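Local atomic coordinates of ANGPTL4 C-terminal chain (Homo sapiens, PDB entry 6U1U), a protein that forms the C-terminal fibrinogen-like domain of a secreted protein that mediates inactivation of lipoprotein lipase and inhibits endothelial cell proliferation and migration. Residues Q5-V10 with V30-T35; Q92-D97 with L206-M211. All coordinates share one frame; numbering follows the deposited sequence.

Contact 1 of 2, residues Q5-V10 with V30-T35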
loop_
_atom_site.group_PDB
_atom_site.type_symbol
_atom_site.label_atom_id
_atom_site.label_comp_id
_atom_site.label_asym_id
_atom_site.label_seq_id
_atom_site.Cartn_x
_atom_site.Cartn_y
_atom_site.Cartn_z
ATOM N N GLN A 5 2.390 13.478 -11.150
ATOM C CA GLN A 5 3.561 14.352 -11.276
ATOM C C GLN A 5 3.534 15.093 -12.610
ATOM O O GLN A 5 3.894 16.278 -12.680
ATOM C CB GLN A 5 4.857 13.536 -11.092
ATOM C CG GLN A 5 6.163 14.283 -11.462
ATOM C CD GLN A 5 6.381 15.532 -10.634
ATOM O OE1 GLN A 5 5.805 15.676 -9.564
ATOM N NE2 GLN A 5 7.252 16.442 -11.116
ATOM N N GLU A 6 3.067 14.438 -13.674
ATOM C CA GLU A 6 2.884 15.161 -14.926
ATOM C C GLU A 6 1.871 16.283 -14.761
ATOM O O GLU A 6 2.045 17.376 -15.313
ATOM C CB GLU A 6 2.435 14.217 -16.032
ATOM C CG GLU A 6 2.696 14.713 -17.433
ATOM C CD GLU A 6 2.830 13.550 -18.420
ATOM O OE1 GLU A 6 3.572 12.589 -18.123
ATOM O OE2 GLU A 6 2.192 13.598 -19.484
ATOM N N LEU A 7 0.776 16.011 -14.042
ATOM C CA LEU A 7 -0.218 17.063 -13.810
ATOM C C LEU A 7 0.402 18.224 -13.040
ATOM O O LEU A 7 0.130 19.394 -13.335
ATOM C CB LEU A 7 -1.395 16.506 -13.031
ATOM C CG LEU A 7 -2.442 15.835 -13.900
ATOM C CD1 LEU A 7 -3.418 15.023 -13.015
ATOM C CD2 LEU A 7 -3.184 16.918 -14.674
ATOM N N PHE A 8 1.216 17.907 -12.045
ATOM C CA PHE A 8 1.951 18.935 -11.307
ATOM C C PHE A 8 2.842 19.734 -12.251
ATOM O O PHE A 8 2.874 20.971 -12.202
ATOM C CB PHE A 8 2.777 18.250 -10.205
ATOM C CG PHE A 8 3.730 19.167 -9.469
ATOM C CD1 PHE A 8 3.297 19.910 -8.391
ATOM C CD2 PHE A 8 5.054 19.227 -9.833
ATOM C CE1 PHE A 8 4.191 20.759 -7.710
ATOM C CE2 PHE A 8 5.942 20.066 -9.152
ATOM C CZ PHE A 8 5.505 20.809 -8.094
ATOM N N GLN A 9 3.549 19.046 -13.147
ATOM C CA GLN A 9 4.493 19.725 -14.032
ATOM C C GLN A 9 3.807 20.665 -15.021
ATOM O O GLN A 9 4.412 21.662 -15.437
ATOM C CB GLN A 9 5.344 18.702 -14.783
ATOM C CG GLN A 9 6.274 17.921 -13.927
ATOM C CD GLN A 9 6.884 16.756 -14.707
ATOM O OE1 GLN A 9 7.818 16.102 -14.246
ATOM N NE2 GLN A 9 6.344 16.495 -15.901
ATOM N N VAL A 10 2.560 20.386 -15.412
ATOM C CA VAL A 10 1.831 21.312 -16.262
ATOM C C VAL A 10 1.144 22.410 -15.461
ATOM O O VAL A 10 0.521 23.283 -16.068
ATOM C CB VAL A 10 0.817 20.591 -17.175
ATOM C CG1 VAL A 10 1.561 19.622 -18.124
ATOM C CG2 VAL A 10 -0.230 19.832 -16.382
ATOM N N VAL A 30 -7.720 9.398 -10.799
ATOM C CA VAL A 30 -6.885 9.118 -9.635
ATOM C C VAL A 30 -7.003 10.270 -8.643
ATOM O O VAL A 30 -7.440 11.374 -8.980
ATOM C CB VAL A 30 -5.392 8.912 -9.982
ATOM C CG1 VAL A 30 -5.210 7.607 -10.720
ATOM C CG2 VAL A 30 -4.794 10.118 -10.796
ATOM N N ASN A 31 -6.599 9.990 -7.402
ATOM C CA ASN A 31 -6.527 11.012 -6.360
ATOM C C ASN A 31 -5.107 11.546 -6.344
ATOM O O ASN A 31 -4.189 10.799 -6.017
ATOM C CB ASN A 31 -6.827 10.407 -4.987
ATOM C CG ASN A 31 -8.234 9.858 -4.883
ATOM O OD1 ASN A 31 -8.549 8.773 -5.446
ATOM N ND2 ASN A 31 -9.079 10.564 -4.132
ATOM N N CYS A 32 -4.924 12.836 -6.629
ATOM C CA CYS A 32 -3.588 13.433 -6.649
ATOM C C CYS A 32 -3.412 14.284 -5.414
ATOM O O CYS A 32 -4.348 14.949 -4.970
ATOM C CB CYS A 32 -3.356 14.354 -7.854
ATOM S SG CYS A 32 -3.380 13.517 -9.447
ATOM N N LYS A 33 -2.203 14.260 -4.861
ATOM C CA LYS A 33 -1.839 15.146 -3.769
ATOM C C LYS A 33 -0.701 15.997 -4.298
ATOM O O LYS A 33 0.354 15.466 -4.670
ATOM C CB LYS A 33 -1.423 14.368 -2.510
ATOM C CG LYS A 33 -1.097 15.306 -1.341
ATOM C CD LYS A 33 -0.599 14.572 -0.111
ATOM C CE LYS A 33 -0.341 15.602 1.020
ATOM N NZ LYS A 33 0.118 14.981 2.286
ATOM N N MET A 34 -0.915 17.321 -4.373
ATOM C CA MET A 34 0.095 18.228 -4.908
ATOM C C MET A 34 0.842 18.871 -3.729
ATOM O O MET A 34 0.220 19.462 -2.852
ATOM C CB MET A 34 -0.540 19.302 -5.789
ATOM C CG MET A 34 -1.349 18.702 -7.001
ATOM S SD MET A 34 -0.489 17.383 -7.872
ATOM C CE MET A 34 -1.419 17.367 -9.432
ATOM N N THR A 35 2.153 18.678 -3.690
ATOM C CA THR A 35 2.993 19.059 -2.557
ATOM C C THR A 35 4.161 19.886 -3.080
ATOM O O THR A 35 4.426 19.944 -4.284
ATOM C CB THR A 35 3.540 17.800 -1.837
ATOM O OG1 THR A 35 4.574 17.270 -2.644
ATOM C CG2 THR A 35 2.415 16.754 -1.644
#
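Leu-7 and Met-34 meet through aliphatic carbon: CE of Met-34 lies 3.7 Å from CB of Leu-7 and also packs against the backbone N of Phe-8, at 3.8 Å. The methionine chain leaves the strand with CG beside its own backbone N and then bends at chi2 (-45°), which swings SD round to 4.1 Å from CB of Phe-8. Sulfur thus appears twice in this interface, for CD1 of Leu-7 approaches SG of Cys-32 at 3.9 Å.

That second sulfur belongs to the Cys-4 to Cys-32 disulfide, a covalent link between the short N-terminal helix 4-9 and strand 28-35 of the fibrinogen C-terminal domain. The segment axes approach to 9.1 Å and make an angle of 49°, so that side chains bridge the gap, and no hydrogen bond crosses it. Leu-7 continues onto Phe-18 and Ile-20 of the neighbouring strand.

The Phe-8 ring, with CG anti to the backbone N (chi1 172°), makes a ring-to-carbonyl contact at the end of the strand, where its CE1 comes within 3.5 Å of O of Thr-35, met obliquely. Within the helix, and outside the contact proper, NE2 of Gln-5 donates to OE1 of Gln-9 one turn on, at 3.2 Å, while OE1 of Gln-5 accepts from the backbone N of Gly-39.

Contact 2 of 2, residues Q92-D97 with L206-M211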
loop_
_atom_site.group_PDB
_atom_site.type_symbol
_atom_site.label_atom_id
_atom_site.label_comp_id
_atom_site.label_asym_id
_atom_site.label_seq_id
_atom_site.Cartn_x
_atom_site.Cartn_y
_atom_site.Cartn_z
ATOM N N GLN A 92 1.922 6.858 5.320
ATOM C CA GLN A 92 1.549 7.819 6.357
ATOM C C GLN A 92 0.593 7.151 7.325
ATOM O O GLN A 92 -0.411 6.564 6.901
ATOM C CB GLN A 92 0.944 9.070 5.742
ATOM C CG GLN A 92 1.913 9.576 4.646
ATOM C CD GLN A 92 1.597 10.909 4.004
ATOM O OE1 GLN A 92 0.445 11.356 3.945
ATOM N NE2 GLN A 92 2.645 11.534 3.458
ATOM N N LEU A 93 0.917 7.237 8.622
ATOM C CA LEU A 93 0.208 6.512 9.667
ATOM C C LEU A 93 -0.275 7.483 10.733
ATOM O O LEU A 93 0.401 8.465 11.037
ATOM C CB LEU A 93 1.112 5.455 10.338
ATOM C CG LEU A 93 1.988 4.598 9.404
ATOM C CD1 LEU A 93 3.018 3.748 10.182
ATOM C CD2 LEU A 93 1.093 3.686 8.533
ATOM N N ARG A 94 -1.454 7.196 11.314
ATOM C CA ARG A 94 -2.007 8.052 12.361
ATOM C C ARG A 94 -2.481 7.175 13.509
ATOM O O ARG A 94 -3.118 6.135 13.281
ATOM C CB ARG A 94 -3.170 8.921 11.832
ATOM C CG ARG A 94 -3.708 9.931 12.861
ATOM C CD ARG A 94 -4.988 10.597 12.362
ATOM N NE ARG A 94 -4.840 11.161 11.016
ATOM C CZ ARG A 94 -5.841 11.314 10.145
ATOM N NH1 ARG A 94 -7.082 10.939 10.474
ATOM N NH2 ARG A 94 -5.603 11.845 8.939
ATOM N N ASP A 95 -2.165 7.573 14.747
ATOM C CA ASP A 95 -2.612 6.757 15.860
ATOM C C ASP A 95 -3.823 7.429 16.488
ATOM O O ASP A 95 -4.327 8.440 15.995
ATOM C CB ASP A 95 -1.479 6.481 16.872
ATOM C CG ASP A 95 -1.032 7.726 17.641
ATOM O OD1 ASP A 95 -1.777 8.725 17.687
ATOM O OD2 ASP A 95 0.088 7.690 18.189
ATOM N N TRP A 96 -4.309 6.836 17.570
ATOM C CA TRP A 96 -5.569 7.303 18.134
ATOM C C TRP A 96 -5.393 8.499 19.051
ATOM O O TRP A 96 -6.395 9.057 19.520
ATOM C CB TRP A 96 -6.251 6.162 18.864
ATOM C CG TRP A 96 -6.876 5.194 17.885
ATOM C CD1 TRP A 96 -6.285 4.087 17.367
ATOM C CD2 TRP A 96 -8.181 5.270 17.306
ATOM N NE1 TRP A 96 -7.144 3.468 16.497
ATOM C CE2 TRP A 96 -8.315 4.166 16.445
ATOM C CE3 TRP A 96 -9.250 6.166 17.425
ATOM C CZ2 TRP A 96 -9.479 3.917 15.720
ATOM C CZ3 TRP A 96 -10.418 5.918 16.703
ATOM C CH2 TRP A 96 -10.522 4.804 15.857
ATOM N N ASP A 97 -4.165 8.934 19.266
ATOM C CA ASP A 97 -3.917 10.203 19.926
ATOM C C ASP A 97 -3.602 11.323 18.944
ATOM O O ASP A 97 -3.153 12.396 19.362
ATOM C CB ASP A 97 -2.782 10.044 20.918
ATOM C CG ASP A 97 -3.198 9.247 22.121
ATOM O OD1 ASP A 97 -4.301 9.518 22.635
ATOM O OD2 ASP A 97 -2.426 8.354 22.535
ATOM N N LEU A 206 -4.285 0.959 13.911
ATOM C CA LEU A 206 -4.087 2.346 13.523
ATOM C C LEU A 206 -5.407 3.031 13.200
ATOM O O LEU A 206 -6.389 2.396 12.792
ATOM C CB LEU A 206 -3.150 2.428 12.321
ATOM C CG LEU A 206 -1.739 1.957 12.676
ATOM C CD1 LEU A 206 -0.919 1.655 11.441
ATOM C CD2 LEU A 206 -1.026 3.041 13.529
ATOM N N GLN A 207 -5.428 4.346 13.397
ATOM C CA GLN A 207 -6.649 5.102 13.160
ATOM C C GLN A 207 -6.811 5.484 11.694
ATOM O O GLN A 207 -7.943 5.577 11.206
ATOM C CB GLN A 207 -6.668 6.357 14.042
ATOM C CG GLN A 207 -7.998 7.117 13.992
ATOM C CD GLN A 207 -7.916 8.548 14.504
ATOM O OE1 GLN A 207 -7.125 8.866 15.399
ATOM N NE2 GLN A 207 -8.761 9.414 13.962
ATOM N N ALA A 208 -5.705 5.741 10.988
ATOM C CA ALA A 208 -5.786 6.193 9.602
ATOM C C ALA A 208 -4.471 5.868 8.908
ATOM O O ALA A 208 -3.417 5.800 9.548
ATOM C CB ALA A 208 -6.093 7.696 9.492
ATOM N N THR A 209 -4.553 5.612 7.595
ATOM C CA THR A 209 -3.375 5.320 6.791
ATOM C C THR A 209 -3.533 6.011 5.446
ATOM O O THR A 209 -4.649 6.158 4.939
ATOM C CB THR A 209 -3.171 3.790 6.548
ATOM O OG1 THR A 209 -4.262 3.263 5.760
ATOM C CG2 THR A 209 -3.132 3.009 7.862
ATOM N N THR A 210 -2.404 6.406 4.849
ATOM C CA THR A 210 -2.385 6.837 3.457
ATOM C C THR A 210 -1.112 6.310 2.833
ATOM O O THR A 210 -0.042 6.405 3.450
ATOM C CB THR A 210 -2.372 8.373 3.312
ATOM O OG1 THR A 210 -3.378 8.947 4.151
ATOM C CG2 THR A 210 -2.676 8.770 1.868
ATOM N N MET A 211 -1.208 5.780 1.619
ATOM C CA MET A 211 -0.018 5.395 0.855
ATOM C C MET A 211 -0.010 6.165 -0.460
ATOM O O MET A 211 -1.058 6.278 -1.122
ATOM C CB MET A 211 -0.008 3.880 0.567
ATOM C CG MET A 211 -0.151 3.050 1.840
ATOM S SD MET A 211 -0.303 1.285 1.467
ATOM C CE MET A 211 1.377 1.034 0.930
#
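Gln-92 and Thr-210 form a hydrogen-bonded pair gripped from both directions: N of Gln-92 donates to O of Thr-210 at 2.7 Å, and N of Thr-210 returns a bond to O of Gln-92 at 2.9 Å. The strands run antiparallel in the large sheet of the fibrinogen C-terminal domain. Two residues on, N of Arg-94 donates to O of Ala-208, and there the regular pairing gives way to a classic beta bulge. Both Gln-207 and Ala-208 face Arg-94, whose carbonyl O accepts a 2.9 Å bond from N of Gln-207 and a weak one from N of Ala-208. Between the bonded pairs, CA of Thr-209 makes a CA-H...O contact with O of Gln-92.

Beyond the strand, an Asx turn shapes the chain. OD1 of Asp-95 takes the backbone N of Asp-97 from above its carboxylate plane and also accepts from N of Asn-99, while OD2 forms a salt bridge with Arg-200.

The sheet's two faces differ. Leu-93 and Thr-209 lie on one, where CD2 of Leu-93 touches CD1 of Leu-206 at 4.1 Å and both leucines pack on Trp-199; the Leu-93 side chain is about 9 Å from bound palmitic acid. The other carries Gln-92, Arg-94, Ala-208 and Thr-210. The Arg-94 chain bends at chi3 (-52°), turning NE aside, and the Ala-208 methyl lies over one face of the guanidinium, toward its rim, with CB 3.5 Å from NH1. At the bulge, Trp-96 lays its indole against the extended aliphatic part of Gln-207: CB lies over the ring, and CG makes a CH-pi contact 3.6 Å from the centroid of the six-membered ring, only 3° off its normal.

Overall arrangement
Contacts 1 and 2 illustrate how one sheet can be joined by different chemistry at different places. Their centres lie 23 Å apart, yet both reach the same large antiparallel sheet, with strand 38-46 pairing with 28-35 and with 208-215. Contact 1 is at the surface, about 19 Å from the chain centre, and attaches a helix by sulfur and carbon packing beside a disulfide. Contact 2, partly buried and about 13 Å from that centre, instead joins strands distant in sequence through backbone hydrogen bonds. Its buried area is also greater, 595 against 215 Å². The two meet where NZ of Lys-33 packs 4.0 Å from OE1 of Gln-92.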